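Side-chain contacts in isoform A of Peptidoglycan-recognition protein LB (Drosophila melanogaster, PDB 7NSZ), which hydrolyses the amide link between N-acetylmuramoyl and L-amino acid residues in bacterial peptidoglycan, using one zinc ion, and so degrades it in insect innate immunity: residues A[44-47]-A[48-51]; A[58-61]-A[62-66]. The protein carries 1 engineered substitution. One frame throughout, in Å; residues are numbered along the deposited sequence.

Interaction 1. Residues A[44-47]-A[48-51]. With ZN (zinc ion), chain B.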
loop_
_atom_site.group_PDB
_atom_site.type_symbol
_atom_site.label_atom_id
_atom_site.label_comp_id
_atom_site.label_asym_id
_atom_site.label_seq_id
_atom_site.Cartn_x
_atom_site.Cartn_y
_atom_site.Cartn_z
ATOM N N HIS A 44 4.242 0.261 -2.704
ATOM C CA HIS A 44 4.803 -1.097 -2.849
ATOM C C HIS A 44 4.203 -1.799 -4.036
ATOM O O HIS A 44 3.061 -1.471 -4.462
ATOM C CB HIS A 44 4.532 -1.935 -1.561
ATOM C CG HIS A 44 4.973 -1.280 -0.312
ATOM N ND1 HIS A 44 6.220 -1.606 0.219
ATOM C CD2 HIS A 44 4.413 -0.449 0.571
ATOM C CE1 HIS A 44 6.392 -0.991 1.339
ATOM N NE2 HIS A 44 5.307 -0.237 1.617
ATOM N N HIS A 45 4.894 -2.847 -4.517
ATOM C CA HIS A 45 4.275 -3.920 -5.292
ATOM C C HIS A 45 4.316 -5.190 -4.450
ATOM O O HIS A 45 5.064 -5.273 -3.462
ATOM C CB HIS A 45 4.838 -4.144 -6.712
ATOM C CG HIS A 45 6.172 -4.803 -6.749
ATOM N ND1 HIS A 45 6.639 -5.267 -7.963
ATOM C CD2 HIS A 45 7.134 -5.006 -5.846
ATOM C CE1 HIS A 45 7.837 -5.763 -7.757
ATOM N NE2 HIS A 45 8.193 -5.577 -6.533
ATOM N N SER A 46 3.508 -6.165 -4.820
ATOM C CA SER A 46 3.508 -7.418 -4.039
ATOM C C SER A 46 4.577 -8.383 -4.552
ATOM O O SER A 46 5.071 -9.196 -3.743
ATOM C CB SER A 46 2.152 -8.110 -4.022
ATOM O OG SER A 46 1.709 -8.457 -5.327
ATOM N N TYR A 47 4.881 -8.322 -5.841
ATOM C CA TYR A 47 5.755 -9.266 -6.621
ATOM C C TYR A 47 5.066 -10.625 -6.803
ATOM O O TYR A 47 4.793 -11.009 -7.933
ATOM C CB TYR A 47 7.166 -9.349 -6.027
ATOM C CG TYR A 47 8.024 -10.341 -6.758
ATOM C CD1 TYR A 47 8.373 -10.135 -8.085
ATOM C CD2 TYR A 47 8.280 -11.578 -6.193
ATOM C CE1 TYR A 47 9.050 -11.112 -8.798
ATOM C CE2 TYR A 47 8.969 -12.564 -6.889
ATOM C CZ TYR A 47 9.327 -12.331 -8.205
ATOM O OH TYR A 47 10.031 -13.281 -8.896
ATOM N N MET A 48 4.809 -11.301 -5.695
ATOM C CA MET A 48 3.957 -12.507 -5.628
ATOM C C MET A 48 3.048 -12.292 -4.432
ATOM O O MET A 48 3.541 -12.026 -3.337
ATOM C CB MET A 48 4.793 -13.783 -5.435
ATOM C CG MET A 48 5.781 -14.032 -6.578
ATOM S SD MET A 48 6.816 -15.526 -6.340
ATOM C CE MET A 48 5.663 -16.794 -6.862
ATOM N N PRO A 49 1.712 -12.326 -4.592
ATOM C CA PRO A 49 1.008 -12.706 -5.815
ATOM C C PRO A 49 1.183 -11.795 -7.030
ATOM O O PRO A 49 1.528 -10.620 -6.921
ATOM C CB PRO A 49 -0.473 -12.569 -5.455
ATOM C CG PRO A 49 -0.535 -12.511 -3.971
ATOM C CD PRO A 49 0.810 -12.055 -3.475
ATOM N N ALA A 50 0.962 -12.372 -8.190
ATOM C CA ALA A 50 0.963 -11.653 -9.467
ATOM C C ALA A 50 -0.310 -10.810 -9.650
ATOM O O ALA A 50 -1.249 -10.890 -8.828
ATOM C CB ALA A 50 1.068 -12.662 -10.587
ATOM N N VAL A 51 -0.372 -10.017 -10.703
ATOM C CA VAL A 51 -1.559 -9.192 -11.013
ATOM C C VAL A 51 -2.816 -10.059 -11.021
ATOM O O VAL A 51 -2.803 -11.197 -11.459
ATOM C CB VAL A 51 -1.364 -8.455 -12.340
ATOM C CG1 VAL A 51 -1.230 -9.444 -13.502
ATOM C CG2 VAL A 51 -2.491 -7.443 -12.588
HETATM ZN ZN ZN B . 7.645 -2.848 -0.624
#

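Interaction 2. Residues A[58-61]-A[62-66]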
loop_
_atom_site.group_PDB
_atom_site.type_symbol
_atom_site.label_atom_id
_atom_site.label_comp_id
_atom_site.label_asym_id
_atom_site.label_seq_id
_atom_site.Cartn_x
_atom_site.Cartn_y
_atom_site.Cartn_z
ATOM N N CYS A 58 -8.446 -11.237 -6.635
ATOM C CA CYS A 58 -7.815 -10.165 -5.829
ATOM C C CYS A 58 -8.142 -10.396 -4.353
ATOM O O CYS A 58 -7.247 -10.221 -3.508
ATOM C CB CYS A 58 -8.281 -8.784 -6.259
ATOM S SG CYS A 58 -7.746 -8.315 -7.928
ATOM N N MET A 59 -9.343 -10.859 -4.018
ATOM C CA MET A 59 -9.646 -11.220 -2.615
ATOM C C MET A 59 -8.741 -12.375 -2.153
ATOM O O MET A 59 -8.181 -12.310 -1.036
ATOM C CB MET A 59 -11.109 -11.654 -2.495
ATOM C CG MET A 59 -12.074 -10.527 -2.766
ATOM S SD MET A 59 -13.785 -11.071 -2.764
ATOM C CE MET A 59 -14.677 -9.502 -2.687
ATOM N N LYS A 60 -8.563 -13.398 -2.980
ATOM C CA LYS A 60 -7.627 -14.507 -2.671
ATOM C C LYS A 60 -6.202 -13.964 -2.498
ATOM O O LYS A 60 -5.472 -14.400 -1.599
ATOM C CB LYS A 60 -7.754 -15.607 -3.735
ATOM C CG LYS A 60 -6.792 -16.764 -3.601
ATOM C CD LYS A 60 -6.890 -17.495 -2.311
ATOM C CE LYS A 60 -6.384 -18.923 -2.442
ATOM N NZ LYS A 60 -5.021 -19.013 -3.007
ATOM N N SER A 61 -5.781 -13.013 -3.320
ATOM C CA SER A 61 -4.403 -12.483 -3.272
ATOM C C SER A 61 -4.214 -11.765 -1.933
ATOM O O SER A 61 -3.137 -11.866 -1.365
ATOM C CB SER A 61 -4.104 -11.554 -4.424
ATOM O OG SER A 61 -4.211 -12.171 -5.691
ATOM N N MET A 62 -5.203 -11.000 -1.472
ATOM C CA MET A 62 -5.129 -10.359 -0.152
ATOM C C MET A 62 -4.988 -11.444 0.925
ATOM O O MET A 62 -4.137 -11.305 1.811
ATOM C CB MET A 62 -6.375 -9.507 0.117
ATOM C CG MET A 62 -6.444 -8.237 -0.727
ATOM S SD MET A 62 -5.130 -7.049 -0.361
ATOM C CE MET A 62 -5.495 -6.595 1.316
ATOM N N ARG A 63 -5.773 -12.521 0.857
ATOM C CA ARG A 63 -5.634 -13.618 1.852
ATOM C C ARG A 63 -4.265 -14.260 1.727
ATOM O O ARG A 63 -3.682 -14.646 2.767
ATOM C CB ARG A 63 -6.757 -14.643 1.691
ATOM C CG ARG A 63 -8.111 -14.078 2.056
ATOM C CD ARG A 63 -9.232 -15.117 2.152
ATOM N NE ARG A 63 -9.394 -15.880 0.921
ATOM C CZ ARG A 63 -10.258 -15.552 -0.027
ATOM N NH1 ARG A 63 -10.910 -14.414 0.021
ATOM N NH2 ARG A 63 -10.400 -16.327 -1.088
ATOM N N ASP A 64 -3.775 -14.463 0.534
ATOM C CA ASP A 64 -2.431 -15.053 0.380
ATOM C C ASP A 64 -1.362 -14.185 1.054
ATOM O O ASP A 64 -0.411 -14.716 1.709
ATOM C CB ASP A 64 -2.167 -15.303 -1.103
ATOM C CG ASP A 64 -2.946 -16.468 -1.704
ATOM O OD1 ASP A 64 -3.559 -17.232 -0.949
ATOM O OD2 ASP A 64 -2.966 -16.550 -2.938
ATOM N N MET A 65 -1.377 -12.879 0.853
ATOM C CA MET A 65 -0.412 -11.982 1.538
ATOM C C MET A 65 -0.633 -12.037 3.036
ATOM O O MET A 65 0.385 -12.108 3.775
ATOM C CB MET A 65 -0.544 -10.544 1.027
ATOM C CG MET A 65 -0.100 -10.394 -0.421
ATOM S SD MET A 65 -0.040 -8.667 -0.993
ATOM C CE MET A 65 -1.784 -8.341 -1.143
ATOM N N GLN A 66 -1.871 -11.958 3.470
ATOM C CA GLN A 66 -2.109 -12.028 4.931
ATOM C C GLN A 66 -1.561 -13.341 5.505
ATOM O O GLN A 66 -0.979 -13.291 6.604
ATOM C CB GLN A 66 -3.578 -11.873 5.265
ATOM C CG GLN A 66 -3.790 -11.717 6.749
ATOM C CD GLN A 66 -5.230 -11.725 7.182
ATOM O OE1 GLN A 66 -6.023 -12.511 6.663
ATOM N NE2 GLN A 66 -5.539 -10.869 8.143
HETATM O O HOH W 1 -3.059 -15.085 -5.147
#

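Interaction 1. Residues A[44-47]-A[48-51]
Ser-46 and Pro-49 are tied by a short hydrogen bond, from Ser-46 OG to Pro-49 O at 2.7 Å. The hydroxyl lies in the carbonyl plane, with a C=O...OG angle of 147°. OG sits between the backbone N and the carbonyl carbon of its own residue (chi1 60°), which turns it toward the carbonyl of Pro-49. The same OG accepts a hydrogen bond from Gly-117 N, so this hydroxyl joins the turn to a second loop. A weak bond from Met-48 N to Ser-46 O, 2.9 Å with an N-H...O angle of 134°, closes a tighter ring. Tyr-47 is at its corner, and its backbone angles are those of a classic gamma turn. The peptide bond before Pro-49 is cis, and the chain bends sharply here. Pro-49 CD lies 4.1 Å from Ser-46 OG.

Outside the turn, the side chains of Tyr-47 and Met-48 lie side by side and point the same way. Met-48 CG touches Tyr-47 CD2 at 3.5 Å. Met-48 SD is 4.7 Å from the centroid of the Tyr-47 ring, an oblique Met-aromatic approach. Met-48 has two conformers, so this pairing is doubtful in detail.

Upstream, His-44 ND1 binds the zinc ion at 2.1 Å. His-154 and Cys-162 are the other protein ligands, and His-44 NE2 is hydrogen-bonded to His-102 ND1. Strand 38-45 thus brings a metal ligand to its end and turns away at once. This is the zinc site of the N-acetylmuramoyl-L-alanine amidase 2 family, with the engineered Phe-80 against the His-44 ring.

Interaction 2. Residues A[58-61]-A[62-66]
Residues 58-61 and 62-66 are consecutive turns of one alpha helix. Four backbone bonds cross from one to the other, each from residue i+4 to residue i. They run from Met-62 N to Cys-58 O, Arg-63 N to Met-59 O, Asp-64 N to Lys-60 O and Met-65 N to Ser-61 O. The bond from Asp-64 N to Lys-60 O is the shortest, at 2.7 Å.

Lys-60 and Asp-64, one turn apart, form a salt bridge. Lys-60 NZ meets the syn lone pair of Asp-64 OD1 at 3.1 Å, and a weak bond reaches Asp-64 OD2 at 3.2 Å. The lysine chain starts anti to the backbone N (chi1 176°) and bends at chi2 and chi4, which brings NZ to the carboxylate. A water donates to Asp-64 OD2 at 2.7 Å and to Ser-61 OG at 3.2 Å. Ser-61 OG also bonds Asp-57 O, one turn back.

Arg-63 folds back over the helix. Met-59 O and Lys-60 CA lie under one face of the guanidinium, toward its rim, with Met-59 O 3.5 Å from the plane. Its NH1 bonds Trp-23 O, which ties this end to the loop that holds Trp-23.

Cys-58 is joined by a disulfide to Cys-52, in the loop before the helix. Cys-58, Met-59 and Met-62 rest on Tyr-91 of strand 90-92, and Met-65 packs on Pro-49 in the loop after strand 38-45.

Overall arrangement
Interactions 1 and 2 follow each other along the chain, and their centres are about 10 Å apart. Interaction 1 is a surface turn at the end of strand 38-45. Interaction 2 is partly buried and lies within helix 55-72. The first relies on a gamma turn, a serine hydroxyl and a cis proline. The second has regular helical bonding, with a salt bridge on its outer side and with Met-62 and Met-65 buried. The two touch directly: Pro-49 CG packs on Ser-61 CB at 3.7 Å, and Ser-46 CB on Met-65 SD at 3.8 Å. The helix therefore packs against the turn that follows the zinc ligand His-44.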